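PDB 4NZK: AlgX/AlgJ SGNH hydrolase-like domain-containing protein from Eubacterium siraeum, which is of unknown function but, as a member of the DHHW family in the SGNH hydrolase clan, may act on an ester-bearing substrate. Local coordinates for residues T202-F206 and T207-E211; E150-T153 and N154-I157; I130-I133 and A134-V138; G258-S261 and T262-G265; L89-F92 and K93-V96. One frame throughout, in Å; residues are numbered along the deposited sequence.

In the fold
Each of the five contacts is local, joining two consecutive segments, so they follow one another along the chain and none nests in or crosses another. Contact 5 comes first, on the last turns of helix 83-96, and contact 3 closes the end of helix 126-136. These two touch through Asn90, which meets Lys136 and Val138, and through Leu89 against Leu137; both helices pack on strand 101-107 of the mixed sheet. Contact 2 forms turns in the loop after helix 145-150. Contact 1 ends the short helix 203-206, about 39 Å, centre to centre, from contact 5. Contact 4 lies in the loop between strands 229-234 and 270-275, against strands 192-199 and 218-224.

Contact 1 of 5, residues T202-F206 and T207-E211; sequences TMYAF and TEYNE
Three groups surround the hydroxyl oxygen of Thr207. Its OG1 lies 2.7 Å from Met203 O and 3.1 Å from Tyr204 O, two acceptors competing for one proton, while Asn210 N donates to it over 3.3 Å. With chi1 at 64°, OG1 is tucked between the backbone N and the carbonyl carbon of Thr207, within range of the carbonyls at the helix end. The bond from Asn210 N, three residues on, makes this an ST motif. The Tyr204 side chain reaches forward to Glu211, seven residues on. Its OH donates to Glu211 OE2 over 2.6 Å, meeting the carboxylate on the syn side, and the ring and carboxylate planes stand nearly perpendicular. Tyr209 comes over one face of the Tyr204 ring: CD1 sits above the ring centre in a T-shaped pair, centroids 5.0 Å apart and planes at 85°. The face of the Tyr209 ring in turn receives Ala205 CA in a CH-pi contact. A leucine in place of Tyr204 would probably leave Glu211 OE2 without this donor and the edge of Tyr209 without its aromatic face. Nearby, Thr202 N bonds to Asp162, within the Asp-His-His-Trp run that presumably names the family, and Thr207 rests on strand 62-67. Two backbone bonds close the helix: Tyr209 N to Tyr204 O at 2.8 Å and Glu208 N to Ala205 O at 3.0 Å. Together with the positive phi of Glu208, they define a Schellman motif ending helix 203-206.

Contact 2 of 5, residues E150-T153 and N154-I157; sequences EAHT and NEYI
His152 and Glu155 are joined by an unusually short histidine-carboxylate bond: ND1 donates to OE2 over 2.6 Å, with an angle of 157° at the hydrogen. The residues occupy the first and last positions of a type I beta turn, whose backbone bond runs from Glu155 N to His152 O at 3.0 Å. A preceding type I turn, Glu150 to Thr153, brings the chain off helix 145-150. The two side chains run alongside each other in the same direction. Both have CG anti to the carbonyl carbon (chi1 -65° in His152, -60° in Glu155), and the glutamate continues extended beyond CG. OE2 approaches the imidazole at its edge, close to the ring plane, whereas the carboxylate is turned almost perpendicular to the ring and is met on its syn side. Tyr172 of helix 167-180 braces this pair twice, stacking its ring on His152 and bonding through its OH to Glu155 OE1, so both carboxylate oxygens have partners. Ile157, which is buried, packs against the turn with its CD1 3.7 Å from His152 O and 3.9 Å from Thr153 CA, and has Tyr114, Leu168 and Tyr172 among its other neighbours. Water 1 accepts from Asn154 N at 2.9 Å. A second water links two neighbouring side chains, lying 2.7 Å from Thr153 OG1 and donating to Asn154 OD1 at the same 2.7 Å.

Contact 3 of 5, residues I130-I133 and A134-V138; sequences INSI and ANKLV. With EDO (1,2-ethanediol), chain D.
The closing turn of helix 126-136 is bridged by Lys136, which reaches back one turn to Ser132. Regular helical bonds lead into it: Ala134 N to Ile130 O at 3.0 Å and Asn135 N to Asn131 O at 2.9 Å. The helix then tightens, for Lys136 N bonds to Ile133 O, three residues back, at 3.0 Å and only weakly to Ser132 O. The aliphatic part of Lys136 lies across that carbonyl, with CG and CD each 3.4 Å from Ser132 O. The chain is extended through CD and bends at its last torsion (chi4 59°), which swings NZ toward Ser132 OG, 2.9 Å away. The same ammonium donates to O2 of the ethanediol at 2.8 Å and makes a long, weak bond to Ser132 O. Ser132 holds OG anti to its own backbone N (chi1 173°); OG is also hydrogen-bonded to Asp81 O, so the hydroxyl ties the helix to the chain just before helix 83-96. A leucine at Lys136 would probably leave Ser132 OG without its ammonium donor and the last turn without this link. Beyond the helix, Asn90 holds Lys136 O and Val138 N through its ND2 and OD1, and Leu137 packs on Leu89 and Asn104. The ethanediol probably comes from the crystallisation liquor. A positive group beside carbonyls at a helix C-terminus is likely to be electrostatically favourable, offsetting their partial negative charge.

Contact 4 of 5, residues G258-S261 and T262-G265; sequences GAYS and TFMG
Ala259 O receives Thr262 N at 3.0 Å, an i to i+3 bond that continues the 3-10 turn begun by Ser261 N to Gly258 O. The next bond of the series, Phe263 N to Tyr260 O, is stretched to 3.5 Å and weak. The backbone then turns through positive phi at Met264 and Gly265, and Gly265 N returns weakly to Ser261 O. Water 3 bridges two carbonyls, donating to Tyr260 O at 2.7 Å and Phe263 O at 2.8 Å. Thr262 grips Ala259 O a second time: its OG1, anti to the carbonyl carbon of Thr262 itself (chi1 -60°), donates over 2.6 Å from the same face of the Ala259 carbonyl plane as Thr262 N. The aromatic rings meet in a T-shaped pair, the edge of Phe263 toward the face of Tyr260, centroids 5.8 Å apart and planes at 87°. His164 stacks with Tyr260, whose OH bonds to Ser289 O, while Phe263 lies on Phe220 and Tyr222 of strand 218-224. This short 3-10 turn thus places a tyrosine against the Asp-His-His-Trp region, consistent with a position beside the putative active site of an SGNH hydrolase-like fold.

Contact 5 of 5, residues L89-F92 and K93-V96; sequences LNEF and KEKV
Phe92 leaves helix 83-96 with CG anti to its backbone nitrogen (chi1 177°), which carries the ring along the helix toward Val96. CB lies 3.1 Å from Lys93 N; CG and CD2 also pass near that nitrogen. Beyond this the ring meets a methyl group: CE1 and CE2 both approach Val96 CG1, and CZ, at the tip, comes to 3.7 Å from it. CG1 sits over one face, displaced toward the rim, in a CH-pi contact with 4.1 Å from the methyl carbon to the ring centroid. Val96 is placed for this by the helix itself, since its N bonds to Phe92 O at 3.0 Å, in the carbonyl plane. Phe331 meets the Phe92 ring edge to face, and Val102 and Ile321 are among the apolar neighbours. Lys93 runs along the flank of this sheet-facing side, over Val102, with NZ on Gly97 O and Val100 O. The charged side carries Glu91, Glu94 and Lys95. Glu91 OE2 and Lys95 NZ form a long, doubtful salt bridge, both side chains being modelled in two positions. In the same conformer Glu91 OE1 lies 3.2 Å from Glu94 OE1, and water 4 donates to Glu91 OE1 at 2.8 Å and Glu94 OE2 at 3.0 Å. The helix is thus amphipathic: a CH-pi contact ties Phe92 to Val96, the pair packs on Val102 and Phe331 of the mixed sheet, and the water probably eases repulsion between the two carboxylates.

Contact 1 of 5, residues T202-F206 and T207-E211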
loop_
_atom_site.group_PDB
_atom_site.type_symbol
_atom_site.label_atom_id
_atom_site.label_comp_id
_atom_site.label_asym_id
_atom_site.label_seq_id
_atom_site.Cartn_x
_atom_site.Cartn_y
_atom_site.Cartn_z
ATOM N N THR A 202 5.853 0.275 -13.562
ATOM C CA THR A 202 6.840 1.326 -13.372
ATOM C C THR A 202 8.272 0.883 -13.580
ATOM O O THR A 202 9.130 1.752 -13.756
ATOM C CB THR A 202 6.776 1.966 -11.980
ATOM O OG1 THR A 202 6.965 0.940 -11.036
ATOM C CG2 THR A 202 5.445 2.622 -11.728
HETATM N N MSE A 203 8.565 -0.424 -13.558
HETATM C CA MSE A 203 9.929 -0.875 -13.743
HETATM C C MSE A 203 10.445 -0.552 -15.121
HETATM O O MSE A 203 11.653 -0.475 -15.317
HETATM C CB MSE A 203 10.185 -2.368 -13.481
HETATM C CG MSE A 203 10.062 -2.641 -12.007
HETATM SE SE MSE A 203 11.612 -1.878 -11.081
HETATM C CE MSE A 203 10.941 -2.283 -9.329
ATOM N N TYR A 204 9.560 -0.372 -16.091
ATOM C CA TYR A 204 10.042 -0.021 -17.451
ATOM C C TYR A 204 10.756 1.337 -17.360
ATOM O O TYR A 204 11.933 1.446 -17.694
ATOM C CB TYR A 204 8.898 -0.106 -18.467
ATOM C CG TYR A 204 9.303 0.131 -19.899
ATOM C CD1 TYR A 204 10.483 -0.398 -20.421
ATOM C CD2 TYR A 204 8.468 0.820 -20.754
ATOM C CE1 TYR A 204 10.843 -0.173 -21.758
ATOM C CE2 TYR A 204 8.833 1.053 -22.072
ATOM C CZ TYR A 204 9.992 0.547 -22.574
ATOM O OH TYR A 204 10.298 0.759 -23.911
ATOM N N ALA A 205 10.077 2.347 -16.820
ATOM C CA ALA A 205 10.700 3.654 -16.634
ATOM C C ALA A 205 11.858 3.617 -15.637
ATOM O O ALA A 205 12.905 4.231 -15.871
ATOM C CB ALA A 205 9.655 4.671 -16.185
ATOM N N PHE A 206 11.671 2.936 -14.498
ATOM C CA PHE A 206 12.693 2.957 -13.438
ATOM C C PHE A 206 14.014 2.317 -13.890
ATOM O O PHE A 206 15.064 2.643 -13.360
ATOM C CB PHE A 206 12.219 2.256 -12.174
ATOM C CG PHE A 206 11.434 3.104 -11.212
ATOM C CD1 PHE A 206 10.304 3.789 -11.583
ATOM C CD2 PHE A 206 11.836 3.163 -9.901
ATOM C CE1 PHE A 206 9.566 4.501 -10.650
ATOM C CE2 PHE A 206 11.137 3.900 -8.961
ATOM C CZ PHE A 206 9.980 4.554 -9.336
ATOM N N THR A 207 13.962 1.365 -14.819
ATOM C CA THR A 207 15.170 0.719 -15.334
ATOM C C THR A 207 15.732 1.463 -16.562
ATOM O O THR A 207 16.525 0.921 -17.311
ATOM C CB THR A 207 14.886 -0.749 -15.712
ATOM O OG1 THR A 207 13.928 -0.787 -16.795
ATOM C CG2 THR A 207 14.390 -1.521 -14.447
ATOM N N GLU A 208 15.296 2.704 -16.737
ATOM C CA GLU A 208 15.706 3.546 -17.850
ATOM C C GLU A 208 15.306 2.898 -19.187
ATOM O O GLU A 208 16.072 2.836 -20.158
ATOM C CB GLU A 208 17.197 3.914 -17.772
ATOM C CG GLU A 208 17.746 4.247 -16.379
ATOM C CD GLU A 208 17.004 5.352 -15.631
ATOM O OE1 GLU A 208 15.771 5.220 -15.453
ATOM O OE2 GLU A 208 17.662 6.337 -15.168
ATOM N N TYR A 209 14.057 2.419 -19.203
ATOM C CA TYR A 209 13.413 1.832 -20.356
ATOM C C TYR A 209 14.155 0.602 -20.909
ATOM O O TYR A 209 14.447 0.479 -22.126
ATOM C CB TYR A 209 13.117 2.949 -21.385
ATOM C CG TYR A 209 12.150 4.005 -20.828
ATOM C CD1 TYR A 209 10.843 3.665 -20.586
ATOM C CD2 TYR A 209 12.557 5.289 -20.475
ATOM C CE1 TYR A 209 9.932 4.534 -20.056
ATOM C CE2 TYR A 209 11.655 6.203 -19.931
ATOM C CZ TYR A 209 10.324 5.815 -19.726
ATOM O OH TYR A 209 9.362 6.640 -19.190
ATOM N N ASN A 210 14.493 -0.319 -20.004
ATOM C CA ASN A 210 15.102 -1.581 -20.407
ATOM C C ASN A 210 14.035 -2.434 -21.116
ATOM O O ASN A 210 13.000 -2.782 -20.534
ATOM C CB ASN A 210 15.672 -2.320 -19.180
ATOM C CG ASN A 210 16.564 -3.484 -19.570
ATOM O OD1 ASN A 210 16.157 -4.347 -20.338
ATOM N ND2 ASN A 210 17.790 -3.496 -19.082
ATOM N N GLU A 211 14.302 -2.772 -22.379
ATOM C CA GLU A 211 13.330 -3.485 -23.216
ATOM C C GLU A 211 12.996 -4.858 -22.686
ATOM O O GLU A 211 11.906 -5.362 -22.960
ATOM C CB GLU A 211 13.802 -3.548 -24.692
ATOM C CG GLU A 211 13.858 -2.172 -25.319
ATOM C CD GLU A 211 12.525 -1.407 -25.225
ATOM O OE1 GLU A 211 11.495 -2.024 -25.579
ATOM O OE2 GLU A 211 12.497 -0.198 -24.811
#

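Contact 2 of 5, residues E150-T153 and N154-I157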
loop_
_atom_site.group_PDB
_atom_site.type_symbol
_atom_site.label_atom_id
_atom_site.label_comp_id
_atom_site.label_asym_id
_atom_site.label_seq_id
_atom_site.Cartn_x
_atom_site.Cartn_y
_atom_site.Cartn_z
ATOM N N GLU A 150 5.763 -13.158 3.644
ATOM C CA GLU A 150 6.837 -14.160 3.597
ATOM C C GLU A 150 6.225 -15.565 3.478
ATOM O O GLU A 150 6.804 -16.446 2.862
ATOM C CB GLU A 150 7.687 -14.032 4.864
ATOM C CG GLU A 150 8.908 -14.924 4.963
ATOM C CD GLU A 150 9.707 -14.631 6.253
ATOM O OE1 GLU A 150 9.113 -14.312 7.326
ATOM O OE2 GLU A 150 10.929 -14.709 6.190
ATOM N N ALA A 151 5.049 -15.760 4.071
ATOM C CA ALA A 151 4.405 -17.077 4.048
ATOM C C ALA A 151 3.756 -17.454 2.700
ATOM O O ALA A 151 3.280 -18.573 2.547
ATOM C CB ALA A 151 3.373 -17.128 5.159
ATOM N N HIS A 152 3.776 -16.552 1.720
ATOM C CA HIS A 152 3.069 -16.749 0.470
ATOM C C HIS A 152 3.909 -16.439 -0.744
ATOM O O HIS A 152 3.381 -16.141 -1.838
ATOM C CB HIS A 152 1.784 -15.922 0.480
ATOM C CG HIS A 152 0.829 -16.377 1.516
ATOM N ND1 HIS A 152 0.075 -17.526 1.377
ATOM C CD2 HIS A 152 0.538 -15.880 2.740
ATOM C CE1 HIS A 152 -0.665 -17.701 2.460
ATOM N NE2 HIS A 152 -0.373 -16.733 3.319
ATOM N N THR A 153 5.219 -16.540 -0.578
ATOM C CA THR A 153 6.134 -16.165 -1.672
ATOM C C THR A 153 6.088 -17.108 -2.892
ATOM O O THR A 153 6.542 -16.753 -3.971
ATOM C CB THR A 153 7.573 -16.013 -1.182
ATOM O OG1 THR A 153 7.997 -17.210 -0.531
ATOM C CG2 THR A 153 7.686 -14.807 -0.275
ATOM N N ASN A 154 5.566 -18.320 -2.733
ATOM C CA ASN A 154 5.357 -19.172 -3.884
ATOM C C ASN A 154 4.202 -18.757 -4.775
ATOM O O ASN A 154 4.049 -19.277 -5.900
ATOM C CB ASN A 154 5.184 -20.623 -3.443
ATOM C CG ASN A 154 6.465 -21.223 -2.895
ATOM O OD1 ASN A 154 7.578 -20.822 -3.265
ATOM N ND2 ASN A 154 6.323 -22.216 -2.072
ATOM N N GLU A 155 3.373 -17.837 -4.277
ATOM C CA GLU A 155 2.257 -17.325 -5.007
ATOM C C GLU A 155 2.634 -16.044 -5.765
ATOM O O GLU A 155 3.723 -15.501 -5.583
ATOM C CB GLU A 155 1.083 -17.079 -4.061
ATOM C CG GLU A 155 0.605 -18.344 -3.332
ATOM C CD GLU A 155 -0.250 -18.016 -2.146
ATOM O OE1 GLU A 155 -1.171 -17.182 -2.298
ATOM O OE2 GLU A 155 0.038 -18.558 -1.044
ATOM N N TYR A 156 1.737 -15.560 -6.616
ATOM C CA TYR A 156 2.016 -14.387 -7.465
ATOM C C TYR A 156 1.596 -13.131 -6.672
ATOM O O TYR A 156 0.642 -12.423 -7.005
ATOM C CB TYR A 156 1.245 -14.522 -8.768
ATOM C CG TYR A 156 1.656 -13.644 -9.938
ATOM C CD1 TYR A 156 2.558 -12.586 -9.810
ATOM C CD2 TYR A 156 1.108 -13.876 -11.183
ATOM C CE1 TYR A 156 2.916 -11.808 -10.908
ATOM C CE2 TYR A 156 1.456 -13.110 -12.279
ATOM C CZ TYR A 156 2.356 -12.077 -12.142
ATOM O OH TYR A 156 2.659 -11.339 -13.266
ATOM N N ILE A 157 2.378 -12.857 -5.635
ATOM C CA ILE A 157 2.061 -11.794 -4.693
ATOM C C ILE A 157 2.691 -10.459 -5.063
ATOM O O ILE A 157 2.216 -9.391 -4.646
ATOM C CB ILE A 157 2.426 -12.155 -3.236
ATOM C CG1 ILE A 157 3.845 -12.696 -3.133
ATOM C CG2 ILE A 157 1.381 -13.137 -2.700
ATOM C CD1 ILE A 157 4.380 -12.632 -1.712
HETATM O O HOH W 1 4.485 -19.652 -0.366
HETATM O O HOH W 2 9.128 -18.846 -2.304
#

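Contact 3 of 5, residues I130-I133 and A134-V138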
loop_
_atom_site.group_PDB
_atom_site.type_symbol
_atom_site.label_atom_id
_atom_site.label_comp_id
_atom_site.label_asym_id
_atom_site.label_seq_id
_atom_site.Cartn_x
_atom_site.Cartn_y
_atom_site.Cartn_z
ATOM N N ILE A 130 11.832 -2.410 9.212
ATOM C CA ILE A 130 10.496 -2.603 9.756
ATOM C C ILE A 130 10.549 -2.852 11.287
ATOM O O ILE A 130 9.741 -2.307 12.071
ATOM C CB ILE A 130 9.802 -3.752 8.986
ATOM C CG1 ILE A 130 9.571 -3.309 7.531
ATOM C CG2 ILE A 130 8.528 -4.207 9.666
ATOM C CD1 ILE A 130 9.190 -4.412 6.606
ATOM N N ASN A 131 11.526 -3.641 11.705
ATOM C CA ASN A 131 11.740 -3.862 13.139
ATOM C C ASN A 131 12.105 -2.580 13.875
ATOM O O ASN A 131 11.590 -2.320 14.983
ATOM C CB ASN A 131 12.815 -4.914 13.400
ATOM C CG ASN A 131 12.379 -6.317 13.032
ATOM O OD1 ASN A 131 11.181 -6.612 12.916
ATOM N ND2 ASN A 131 13.350 -7.207 12.892
ATOM N N SER A 132 13.017 -1.801 13.288
ATOM C CA SER A 132 13.456 -0.549 13.919
ATOM C C SER A 132 12.271 0.381 14.172
ATOM O O SER A 132 12.116 0.957 15.249
ATOM C CB SER A 132 14.506 0.137 13.048
ATOM O OG SER A 132 14.818 1.428 13.569
ATOM N N ILE A 133 11.421 0.533 13.154
ATOM C CA ILE A 133 10.217 1.332 13.289
ATOM C C ILE A 133 9.324 0.775 14.419
ATOM O O ILE A 133 8.886 1.507 15.308
ATOM C CB ILE A 133 9.458 1.400 11.943
ATOM C CG1 ILE A 133 10.245 2.252 10.945
ATOM C CG2 ILE A 133 8.039 1.944 12.146
ATOM C CD1 ILE A 133 9.836 2.065 9.516
ATOM N N ALA A 134 9.066 -0.536 14.390
ATOM C CA ALA A 134 8.188 -1.160 15.402
ATOM C C ALA A 134 8.700 -0.902 16.822
ATOM O O ALA A 134 7.919 -0.610 17.724
ATOM C CB ALA A 134 8.039 -2.661 15.142
ATOM N N ASN A 135 10.010 -0.916 16.976
ATOM C CA ASN A 135 10.627 -0.770 18.278
ATOM C C ASN A 135 10.506 0.649 18.804
ATOM O O ASN A 135 10.658 0.866 20.004
ATOM C CB ASN A 135 12.098 -1.170 18.216
ATOM C CG ASN A 135 12.287 -2.662 17.999
ATOM O OD1 ASN A 135 11.455 -3.477 18.386
ATOM N ND2 ASN A 135 13.410 -3.016 17.400
ATOM N N LYS A 136 10.270 1.616 17.921
ATOM C CA LYS A 136 10.207 3.023 18.312
ATOM C C LYS A 136 8.784 3.522 18.499
ATOM O O LYS A 136 8.566 4.680 18.935
ATOM C CB LYS A 136 10.928 3.865 17.237
ATOM C CG LYS A 136 12.428 3.647 17.229
ATOM C CD LYS A 136 13.117 4.166 15.984
ATOM C CE LYS A 136 14.633 3.986 16.032
ATOM N NZ LYS A 136 15.059 2.544 16.188
ATOM N N LEU A 137 7.793 2.676 18.205
ATOM C CA LEU A 137 6.384 3.068 18.340
ATOM C C LEU A 137 5.949 3.097 19.778
ATOM O O LEU A 137 6.386 2.269 20.585
ATOM C CB LEU A 137 5.478 2.108 17.605
ATOM C CG LEU A 137 5.632 2.104 16.098
ATOM C CD1 LEU A 137 4.792 0.960 15.535
ATOM C CD2 LEU A 137 5.312 3.445 15.458
ATOM N N VAL A 138 5.072 4.056 20.096
ATOM C CA VAL A 138 4.480 4.215 21.420
ATOM C C VAL A 138 2.956 4.266 21.249
ATOM O O VAL A 138 2.410 5.182 20.630
ATOM C CB VAL A 138 4.958 5.492 22.114
ATOM C CG1 VAL A 138 4.236 5.683 23.443
ATOM C CG2 VAL A 138 6.453 5.448 22.315
HETATM C C1 EDO D . 18.267 2.350 18.984
HETATM O O1 EDO D . 17.399 1.393 19.668
HETATM C C2 EDO D . 18.620 1.866 17.568
HETATM O O2 EDO D . 17.818 2.541 16.554
#

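Contact 4 of 5, residues G258-S261 and T262-G265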
loop_
_atom_site.group_PDB
_atom_site.type_symbol
_atom_site.label_atom_id
_atom_site.label_comp_id
_atom_site.label_asym_id
_atom_site.label_seq_id
_atom_site.Cartn_x
_atom_site.Cartn_y
_atom_site.Cartn_z
ATOM N N GLY A 258 -1.927 1.334 -17.129
ATOM C CA GLY A 258 -2.447 1.960 -15.940
ATOM C C GLY A 258 -3.104 1.000 -14.960
ATOM O O GLY A 258 -3.840 1.436 -14.083
ATOM N N ALA A 259 -2.802 -0.297 -15.070
ATOM C CA ALA A 259 -3.499 -1.286 -14.268
ATOM C C ALA A 259 -3.534 -0.959 -12.798
ATOM O O ALA A 259 -4.563 -1.162 -12.131
ATOM C CB ALA A 259 -2.908 -2.669 -14.459
ATOM N N TYR A 260 -2.411 -0.517 -12.243
ATOM C CA TYR A 260 -2.398 -0.257 -10.788
ATOM C C TYR A 260 -3.308 0.902 -10.399
ATOM O O TYR A 260 -3.841 0.939 -9.287
ATOM C CB TYR A 260 -0.977 -0.060 -10.239
ATOM C CG TYR A 260 -0.912 -0.172 -8.730
ATOM C CD1 TYR A 260 -0.896 -1.413 -8.121
ATOM C CD2 TYR A 260 -0.930 0.973 -7.898
ATOM C CE1 TYR A 260 -0.856 -1.541 -6.729
ATOM C CE2 TYR A 260 -0.891 0.854 -6.510
ATOM C CZ TYR A 260 -0.857 -0.421 -5.938
ATOM O OH TYR A 260 -0.810 -0.550 -4.568
ATOM N N SER A 261 -3.539 1.816 -11.349
ATOM C CA SER A 261 -4.423 2.948 -11.123
ATOM C C SER A 261 -5.903 2.552 -11.202
ATOM O O SER A 261 -6.773 3.373 -11.050
ATOM C CB SER A 261 -4.098 4.102 -12.080
ATOM O OG SER A 261 -2.849 4.638 -11.734
ATOM N N THR A 262 -6.183 1.284 -11.477
ATOM C CA THR A 262 -7.548 0.767 -11.325
ATOM C C THR A 262 -8.122 1.147 -9.938
ATOM O O THR A 262 -9.310 1.409 -9.798
ATOM C CB THR A 262 -7.562 -0.760 -11.493
ATOM O OG1 THR A 262 -7.083 -1.088 -12.802
ATOM C CG2 THR A 262 -8.941 -1.328 -11.280
ATOM N N PHE A 263 -7.279 1.145 -8.913
ATOM C CA PHE A 263 -7.727 1.491 -7.558
ATOM C C PHE A 263 -7.799 3.025 -7.375
ATOM O O PHE A 263 -6.787 3.694 -7.189
ATOM C CB PHE A 263 -6.812 0.848 -6.523
ATOM C CG PHE A 263 -6.595 -0.622 -6.785
ATOM C CD1 PHE A 263 -7.675 -1.482 -6.892
ATOM C CD2 PHE A 263 -5.325 -1.121 -6.999
ATOM C CE1 PHE A 263 -7.470 -2.822 -7.203
ATOM C CE2 PHE A 263 -5.101 -2.433 -7.289
ATOM C CZ PHE A 263 -6.177 -3.301 -7.388
HETATM N N MSE A 264 -9.015 3.529 -7.484
HETATM C CA MSE A 264 -9.394 4.925 -7.273
HETATM C C MSE A 264 -8.779 5.938 -8.209
HETATM O O MSE A 264 -8.913 7.154 -7.989
HETATM C CB MSE A 264 -9.123 5.311 -5.835
HETATM C CG MSE A 264 -9.891 4.356 -4.928
HETATM SE SE MSE A 264 -9.296 4.523 -3.072
HETATM C CE MSE A 264 -7.591 3.559 -3.226
ATOM N N GLY A 265 -8.153 5.456 -9.296
ATOM C CA GLY A 265 -7.656 6.318 -10.362
ATOM C C GLY A 265 -6.374 7.094 -10.153
ATOM O O GLY A 265 -5.865 7.707 -11.077
HETATM O O HOH W 3 -4.063 3.060 -7.585
#

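Contact 5 of 5, residues L89-F92 and K93-V96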
loop_
_atom_site.group_PDB
_atom_site.type_symbol
_atom_site.label_atom_id
_atom_site.label_comp_id
_atom_site.label_asym_id
_atom_site.label_seq_id
_atom_site.Cartn_x
_atom_site.Cartn_y
_atom_site.Cartn_z
ATOM N N LEU A 89 4.298 9.200 13.718
ATOM C CA LEU A 89 3.169 8.344 14.112
ATOM C C LEU A 89 2.875 8.498 15.592
ATOM O O LEU A 89 1.719 8.553 15.997
ATOM C CB LEU A 89 3.427 6.848 13.821
ATOM C CG LEU A 89 2.882 6.365 12.496
ATOM C CD1 LEU A 89 3.483 7.064 11.309
ATOM C CD2 LEU A 89 3.099 4.882 12.397
ATOM N N ASN A 90 3.927 8.543 16.404
ATOM C CA ASN A 90 3.733 8.659 17.858
ATOM C C ASN A 90 3.020 9.971 18.195
ATOM O O ASN A 90 2.136 9.998 19.052
ATOM C CB ASN A 90 5.046 8.574 18.581
ATOM C CG ASN A 90 5.604 7.158 18.575
ATOM O OD1 ASN A 90 4.886 6.183 18.293
ATOM N ND2 ASN A 90 6.897 7.052 18.877
ATOM N N GLU A 91 3.407 11.036 17.503
ATOM C CA GLU A 91 2.788 12.346 17.700
ATOM C C GLU A 91 1.325 12.313 17.285
ATOM O O GLU A 91 0.458 12.857 17.991
ATOM C CB GLU A 91 3.528 13.425 16.909
ATOM C CG GLU A 91 2.845 14.789 16.922
ATOM C CD GLU A 91 2.999 15.545 18.236
ATOM O OE1 GLU A 91 3.772 15.088 19.119
ATOM O OE2 GLU A 91 2.374 16.635 18.365
ATOM N N PHE A 92 1.057 11.698 16.124
ATOM C CA PHE A 92 -0.297 11.570 15.675
ATOM C C PHE A 92 -1.127 10.852 16.737
ATOM O O PHE A 92 -2.261 11.264 17.041
ATOM C CB PHE A 92 -0.353 10.810 14.339
ATOM C CG PHE A 92 -1.755 10.588 13.859
ATOM C CD1 PHE A 92 -2.415 11.544 13.130
ATOM C CD2 PHE A 92 -2.405 9.424 14.156
ATOM C CE1 PHE A 92 -3.715 11.333 12.706
ATOM C CE2 PHE A 92 -3.697 9.213 13.759
ATOM C CZ PHE A 92 -4.349 10.168 13.035
ATOM N N LYS A 93 -0.606 9.739 17.255
ATOM C CA LYS A 93 -1.325 8.968 18.265
ATOM C C LYS A 93 -1.578 9.800 19.529
ATOM O O LYS A 93 -2.681 9.760 20.098
ATOM C CB LYS A 93 -0.589 7.678 18.580
ATOM C CG LYS A 93 -1.138 6.931 19.782
ATOM C CD LYS A 93 -2.567 6.426 19.640
ATOM C CE LYS A 93 -3.021 5.827 20.976
ATOM N NZ LYS A 93 -4.351 5.180 20.826
ATOM N N GLU A 94 -0.576 10.588 19.947
ATOM C CA GLU A 94 -0.781 11.447 21.123
ATOM C C GLU A 94 -1.949 12.427 20.865
ATOM O O GLU A 94 -2.708 12.746 21.787
ATOM C CB GLU A 94 0.490 12.247 21.450
ATOM C CG GLU A 94 1.686 11.477 21.964
ATOM C CD GLU A 94 2.980 12.323 22.004
ATOM O OE1 GLU A 94 2.937 13.577 21.842
ATOM O OE2 GLU A 94 4.058 11.714 22.145
ATOM N N LYS A 95 -2.021 12.959 19.652
ATOM C CA LYS A 95 -3.060 13.934 19.259
ATOM C C LYS A 95 -4.462 13.348 19.210
ATOM O O LYS A 95 -5.432 14.026 19.530
ATOM C CB LYS A 95 -2.769 14.563 17.897
ATOM C CG LYS A 95 -1.478 15.350 17.832
ATOM C CD LYS A 95 -1.308 16.211 19.060
ATOM C CE LYS A 95 -0.095 17.124 18.915
ATOM N NZ LYS A 95 -0.161 18.328 19.773
ATOM N N VAL A 96 -4.587 12.085 18.774
ATOM C CA VAL A 96 -5.912 11.480 18.706
ATOM C C VAL A 96 -6.348 10.801 20.003
ATOM O O VAL A 96 -7.533 10.621 20.246
ATOM C CB VAL A 96 -6.102 10.573 17.479
ATOM C CG1 VAL A 96 -5.891 11.358 16.202
ATOM C CG2 VAL A 96 -5.208 9.325 17.500
HETATM O O HOH W 4 5.503 12.983 19.893
#